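Local coordinates for protein sialidase B (PDB 4XJW) that hydrolyses alpha-linked terminal sialic acid residues from oligosaccharides, glycoproteins and glycolipids, as a family 33 glycoside hydrolase, at residues F468-Y471 and L476-L479; G512-F517 and E535-V540. The protein carries 1 engineered substitution. All coordinates share one frame; numbering follows the deposited sequence.

Contacts 1 and 2 lie in consecutive blades of the sialidase propeller, with centres about 12 Å apart. Tyr478 of contact 1 joins them. Its ring stacks on Trp537 of contact 2, with Tyr478 CE1 3.3 Å from Trp537 CE2. Its OH probably makes a hydrogen bond to Thr516 OG1, at 2.9 Å. Contact 1 reaches the active site. The side chain of Tyr471 comes within about 4 Å of the predicted catalytic Glu503 and about 6 Å of Tyr615, the nucleophile by similarity. Contact 2 sits further out, the Thr516 side chain about 9 Å from that of Glu503. The bound inhibitor is about 11 Å from the Phe468 side chain and 10 Å from that of Ile514.

Contact 1: F468-Y471 and L476-L479; sequences FATY and LTYL
Leu476 CD2 packs against Tyr471 CB at 3.9 Å, while the Tyr471 ring leads away to meet Tyr451. Next comes Thr477. Its N donates to Thr470 O at 2.8 Å. Its own O is gripped twice by Thr470. The hydroxyl OG1 of Thr470 donates to Thr477 O at 2.6 Å, in the carbonyl plane and on a lone pair. A chi1 of 76° places OG1 between the backbone N and the carbonyl carbon, within reach of that oxygen. Thr470 N adds a weak, bent bond to Thr477 O at 3.1 Å. The two strands form an antiparallel hairpin, the second and third strands of a propeller blade. Tyr478 faces the same side of the sheet as Ala469, and ring carbon Tyr478 CD2 lies 4.3 Å from Ala469 CB. At Leu479 the backbones pair in both directions. Leu479 N donates to Phe468 O at 2.8 Å, and Phe468 N donates to Leu479 O at 2.9 Å. Leu479 CD1 meets Thr470 CG2 at 3.7 Å, the two side chains crossing at about a right angle.

Contact 2: G512-F517 and E535-V540; sequences GVIRTF and ETWSKV
Trp537 ends the Asp-box of the fourth BNR repeat, and its six-membered ring rests against Ile514 and Thr516 of strand 513-518. The two backbones stay well apart: the nearest pair of CA atoms, Ile514 and Trp537, is 9.2 Å apart. Strand 526-530 runs next to 513-518 in the sheet, and the Trp537 side chain also touches its Met528 and Ser530, as well as Ser491 and Ala493 of strand 489-494. The ring is thus wedged between two neighbouring blades. Toward strand 513-518, indole carbons CZ3 and CH2 do the touching. Ile514 comes to the ring edge, near its plane, with CG2 3.9 Å from Trp537 CH2. Ile514 CB is almost as near to that same carbon, at 4.0 Å. With chi1 at -56°, CG1 lies beside the backbone N and CG2, anti to it, is the branch that meets the indole.

Thr516, two residues on and facing the same way, brings its hydroxyl to the ring. Thr516 OG1 lies 3.2 Å from Trp537 CZ3 and 3.4 Å from Trp537 CH2. The approach is oblique, and the two side chains cross at about a right angle. The hydroxyl has its polar partner in Tyr478 OH.

The loop is held beside the tryptophan as well. Ser538 OG donates to Lys539 O at 2.8 Å, and Thr536 OG1 bonds to Asp532 OD2 within the box. A turn between the third and fourth strands of a blade, with its closing tryptophan packed inward on the sheet, is the hallmark of the sialidase Asp-box.

Contact 1: F468-Y471 and L476-L479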
loop_
_atom_site.group_PDB
_atom_site.type_symbol
_atom_site.label_atom_id
_atom_site.label_comp_id
_atom_site.label_asym_id
_atom_site.label_seq_id
_atom_site.Cartn_x
_atom_site.Cartn_y
_atom_site.Cartn_z
ATOM N N PHE A 468 -13.823 13.167 10.804
ATOM C CA PHE A 468 -12.914 12.694 9.760
ATOM C C PHE A 468 -12.172 13.874 9.174
ATOM O O PHE A 468 -12.796 14.828 8.711
ATOM C CB PHE A 468 -13.684 11.992 8.646
ATOM C CG PHE A 468 -14.087 10.580 8.976
ATOM C CD1 PHE A 468 -13.195 9.530 8.782
ATOM C CD2 PHE A 468 -15.355 10.309 9.462
ATOM C CE1 PHE A 468 -13.554 8.233 9.076
ATOM C CE2 PHE A 468 -15.738 9.003 9.753
ATOM C CZ PHE A 468 -14.831 7.966 9.555
ATOM N N ALA A 469 -10.842 13.801 9.182
ATOM C CA ALA A 469 -10.013 14.822 8.549
ATOM C C ALA A 469 -10.012 14.668 7.034
ATOM O O ALA A 469 -9.928 13.545 6.502
ATOM C CB ALA A 469 -8.597 14.774 9.084
ATOM N N THR A 470 -10.100 15.803 6.340
ATOM C CA THR A 470 -9.902 15.849 4.892
ATOM C C THR A 470 -9.051 17.079 4.609
ATOM O O THR A 470 -8.877 17.926 5.491
ATOM C CB THR A 470 -11.228 15.960 4.117
ATOM O OG1 THR A 470 -11.731 17.306 4.218
ATOM C CG2 THR A 470 -12.282 14.981 4.657
ATOM N N TYR A 471 -8.506 17.177 3.403
ATOM C CA TYR A 471 -7.747 18.364 3.022
ATOM C C TYR A 471 -8.171 18.856 1.655
ATOM O O TYR A 471 -8.768 18.122 0.861
ATOM C CB TYR A 471 -6.243 18.088 3.042
ATOM C CG TYR A 471 -5.804 17.026 2.067
ATOM C CD1 TYR A 471 -5.409 17.362 0.772
ATOM C CD2 TYR A 471 -5.754 15.692 2.440
ATOM C CE1 TYR A 471 -5.001 16.389 -0.125
ATOM C CE2 TYR A 471 -5.351 14.719 1.555
ATOM C CZ TYR A 471 -4.977 15.065 0.276
ATOM O OH TYR A 471 -4.580 14.069 -0.594
ATOM N N LEU A 476 -7.274 22.401 6.014
ATOM C CA LEU A 476 -7.822 21.123 6.449
ATOM C C LEU A 476 -9.319 21.326 6.613
ATOM O O LEU A 476 -9.772 22.370 7.090
ATOM C CB LEU A 476 -7.208 20.668 7.768
ATOM C CG LEU A 476 -5.716 20.369 7.781
ATOM C CD1 LEU A 476 -5.275 19.807 9.116
ATOM C CD2 LEU A 476 -5.375 19.395 6.655
ATOM N N THR A 477 -10.100 20.342 6.194
ATOM C CA THR A 477 -11.539 20.441 6.328
ATOM C C THR A 477 -12.009 19.254 7.146
ATOM O O THR A 477 -12.122 18.130 6.632
ATOM C CB THR A 477 -12.265 20.483 4.972
ATOM O OG1 THR A 477 -11.623 21.425 4.098
ATOM C CG2 THR A 477 -13.719 20.891 5.166
ATOM N N TYR A 478 -12.261 19.496 8.428
ATOM C CA TYR A 478 -12.756 18.434 9.297
ATOM C C TYR A 478 -14.240 18.191 9.073
ATOM O O TYR A 478 -15.048 19.125 9.096
ATOM C CB TYR A 478 -12.478 18.770 10.761
ATOM C CG TYR A 478 -11.002 18.968 11.076
ATOM C CD1 TYR A 478 -10.406 20.225 10.975
ATOM C CD2 TYR A 478 -10.212 17.903 11.489
ATOM C CE1 TYR A 478 -9.049 20.408 11.264
ATOM C CE2 TYR A 478 -8.876 18.072 11.791
ATOM C CZ TYR A 478 -8.298 19.323 11.682
ATOM O OH TYR A 478 -6.967 19.460 11.993
ATOM N N LEU A 479 -14.605 16.937 8.841
ATOM C CA LEU A 479 -16.006 16.584 8.687
ATOM C C LEU A 479 -16.512 16.009 10.004
ATOM O O LEU A 479 -15.988 15.002 10.507
ATOM C CB LEU A 479 -16.187 15.593 7.533
ATOM C CG LEU A 479 -15.565 16.036 6.208
ATOM C CD1 LEU A 479 -15.937 15.067 5.104
ATOM C CD2 LEU A 479 -16.013 17.455 5.854
#

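Contact 2: G512-F517 and E535-V540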
loop_
_atom_site.group_PDB
_atom_site.type_symbol
_atom_site.label_atom_id
_atom_site.label_comp_id
_atom_site.label_asym_id
_atom_site.label_seq_id
_atom_site.Cartn_x
_atom_site.Cartn_y
_atom_site.Cartn_z
ATOM N N GLY A 512 -11.741 16.575 24.971
ATOM C CA GLY A 512 -12.142 17.700 24.140
ATOM C C GLY A 512 -10.990 18.390 23.442
ATOM O O GLY A 512 -11.207 19.297 22.646
ATOM N N VAL A 513 -9.772 17.952 23.749
ATOM C CA VAL A 513 -8.555 18.518 23.166
ATOM C C VAL A 513 -8.004 17.564 22.117
ATOM O O VAL A 513 -7.576 16.458 22.446
ATOM C CB VAL A 513 -7.490 18.753 24.235
ATOM C CG1 VAL A 513 -6.243 19.390 23.637
ATOM C CG2 VAL A 513 -8.060 19.638 25.350
ATOM N N ILE A 514 -8.000 18.008 20.863
ATOM C CA ILE A 514 -7.539 17.195 19.749
ATOM C C ILE A 514 -6.276 17.799 19.156
ATOM O O ILE A 514 -6.241 18.994 18.836
ATOM C CB ILE A 514 -8.594 17.139 18.641
ATOM C CG1 ILE A 514 -9.934 16.636 19.173
ATOM C CG2 ILE A 514 -8.128 16.249 17.488
ATOM C CD1 ILE A 514 -11.084 16.857 18.199
ATOM N N ARG A 515 -5.231 16.994 19.008
ATOM C CA ARG A 515 -4.096 17.453 18.219
ATOM C C ARG A 515 -4.047 16.707 16.897
ATOM O O ARG A 515 -4.141 15.484 16.859
ATOM C CB ARG A 515 -2.770 17.323 18.947
ATOM C CG ARG A 515 -1.607 17.852 18.090
ATOM C CD ARG A 515 -0.491 18.397 18.925
ATOM N NE ARG A 515 -0.976 19.452 19.796
ATOM C CZ ARG A 515 -0.371 19.813 20.919
ATOM N NH1 ARG A 515 0.746 19.207 21.286
ATOM N NH2 ARG A 515 -0.892 20.766 21.679
ATOM N N THR A 516 -3.926 17.474 15.814
ATOM C CA THR A 516 -3.850 16.927 14.463
ATOM C C THR A 516 -2.428 17.058 13.951
ATOM O O THR A 516 -1.877 18.151 13.973
ATOM C CB THR A 516 -4.789 17.685 13.535
ATOM O OG1 THR A 516 -6.132 17.597 14.034
ATOM C CG2 THR A 516 -4.738 17.109 12.131
ATOM N N PHE A 517 -1.837 15.948 13.509
ATOM C CA PHE A 517 -0.514 15.948 12.886
ATOM C C PHE A 517 -0.695 15.797 11.389
ATOM O O PHE A 517 -1.479 14.961 10.936
ATOM C CB PHE A 517 0.344 14.802 13.433
ATOM C CG PHE A 517 0.532 14.855 14.924
ATOM C CD1 PHE A 517 1.524 15.648 15.490
ATOM C CD2 PHE A 517 -0.299 14.134 15.758
ATOM C CE1 PHE A 517 1.700 15.700 16.854
ATOM C CE2 PHE A 517 -0.136 14.187 17.137
ATOM C CZ PHE A 517 0.859 14.972 17.686
ATOM N N GLU A 535 -14.589 22.122 16.927
ATOM C CA GLU A 535 -15.300 23.295 16.416
ATOM C C GLU A 535 -14.349 24.309 15.814
ATOM O O GLU A 535 -14.599 24.851 14.736
ATOM C CB GLU A 535 -16.108 23.971 17.521
ATOM C CG GLU A 535 -17.284 23.138 18.031
ATOM C CD GLU A 535 -18.376 23.000 16.990
ATOM O OE1 GLU A 535 -18.785 24.030 16.415
ATOM O OE2 GLU A 535 -18.818 21.867 16.731
ATOM N N THR A 536 -13.266 24.579 16.530
ATOM C CA THR A 536 -12.294 25.581 16.111
ATOM C C THR A 536 -10.864 25.072 16.264
ATOM O O THR A 536 -10.606 24.154 17.048
ATOM C CB THR A 536 -12.457 26.924 16.895
ATOM O OG1 THR A 536 -12.110 26.734 18.267
ATOM C CG2 THR A 536 -13.876 27.464 16.791
ATOM N N TRP A 537 -9.939 25.684 15.524
ATOM C CA TRP A 537 -8.558 25.204 15.422
ATOM C C TRP A 537 -7.509 26.289 15.579
ATOM O O TRP A 537 -7.701 27.435 15.165
ATOM C CB TRP A 537 -8.346 24.473 14.089
ATOM C CG TRP A 537 -9.218 23.268 14.042
ATOM C CD1 TRP A 537 -10.495 23.209 13.595
ATOM C CD2 TRP A 537 -8.888 21.959 14.517
ATOM N NE1 TRP A 537 -11.000 21.926 13.770
ATOM C CE2 TRP A 537 -10.016 21.139 14.319
ATOM C CE3 TRP A 537 -7.736 21.394 15.081
ATOM C CZ2 TRP A 537 -10.033 19.786 14.662
ATOM C CZ3 TRP A 537 -7.750 20.035 15.417
ATOM C CH2 TRP A 537 -8.893 19.258 15.208
ATOM N N SER A 538 -6.385 25.909 16.167
ATOM C CA SER A 538 -5.290 26.839 16.419
ATOM C C SER A 538 -4.456 27.118 15.173
ATOM O O SER A 538 -4.632 26.489 14.120
ATOM C CB SER A 538 -4.366 26.248 17.469
ATOM O OG SER A 538 -3.599 25.202 16.893
ATOM N N LYS A 539 -3.523 28.058 15.295
ATOM C CA LYS A 539 -2.518 28.222 14.266
ATOM C C LYS A 539 -1.657 26.962 14.159
ATOM O O LYS A 539 -1.709 26.064 15.020
ATOM C CB LYS A 539 -1.638 29.446 14.535
ATOM C CG LYS A 539 -2.403 30.743 14.709
ATOM C CD LYS A 539 -3.357 31.003 13.554
ATOM C CE LYS A 539 -3.449 32.491 13.275
ATOM N NZ LYS A 539 -3.412 33.253 14.556
ATOM N N VAL A 540 -0.866 26.912 13.097
ATOM C CA VAL A 540 -0.032 25.763 12.776
ATOM C C VAL A 540 1.355 25.886 13.392
ATOM O O VAL A 540 1.970 26.957 13.349
ATOM C CB VAL A 540 0.088 25.604 11.256
ATOM C CG1 VAL A 540 1.074 24.519 10.874
ATOM C CG2 VAL A 540 -1.284 25.361 10.634
#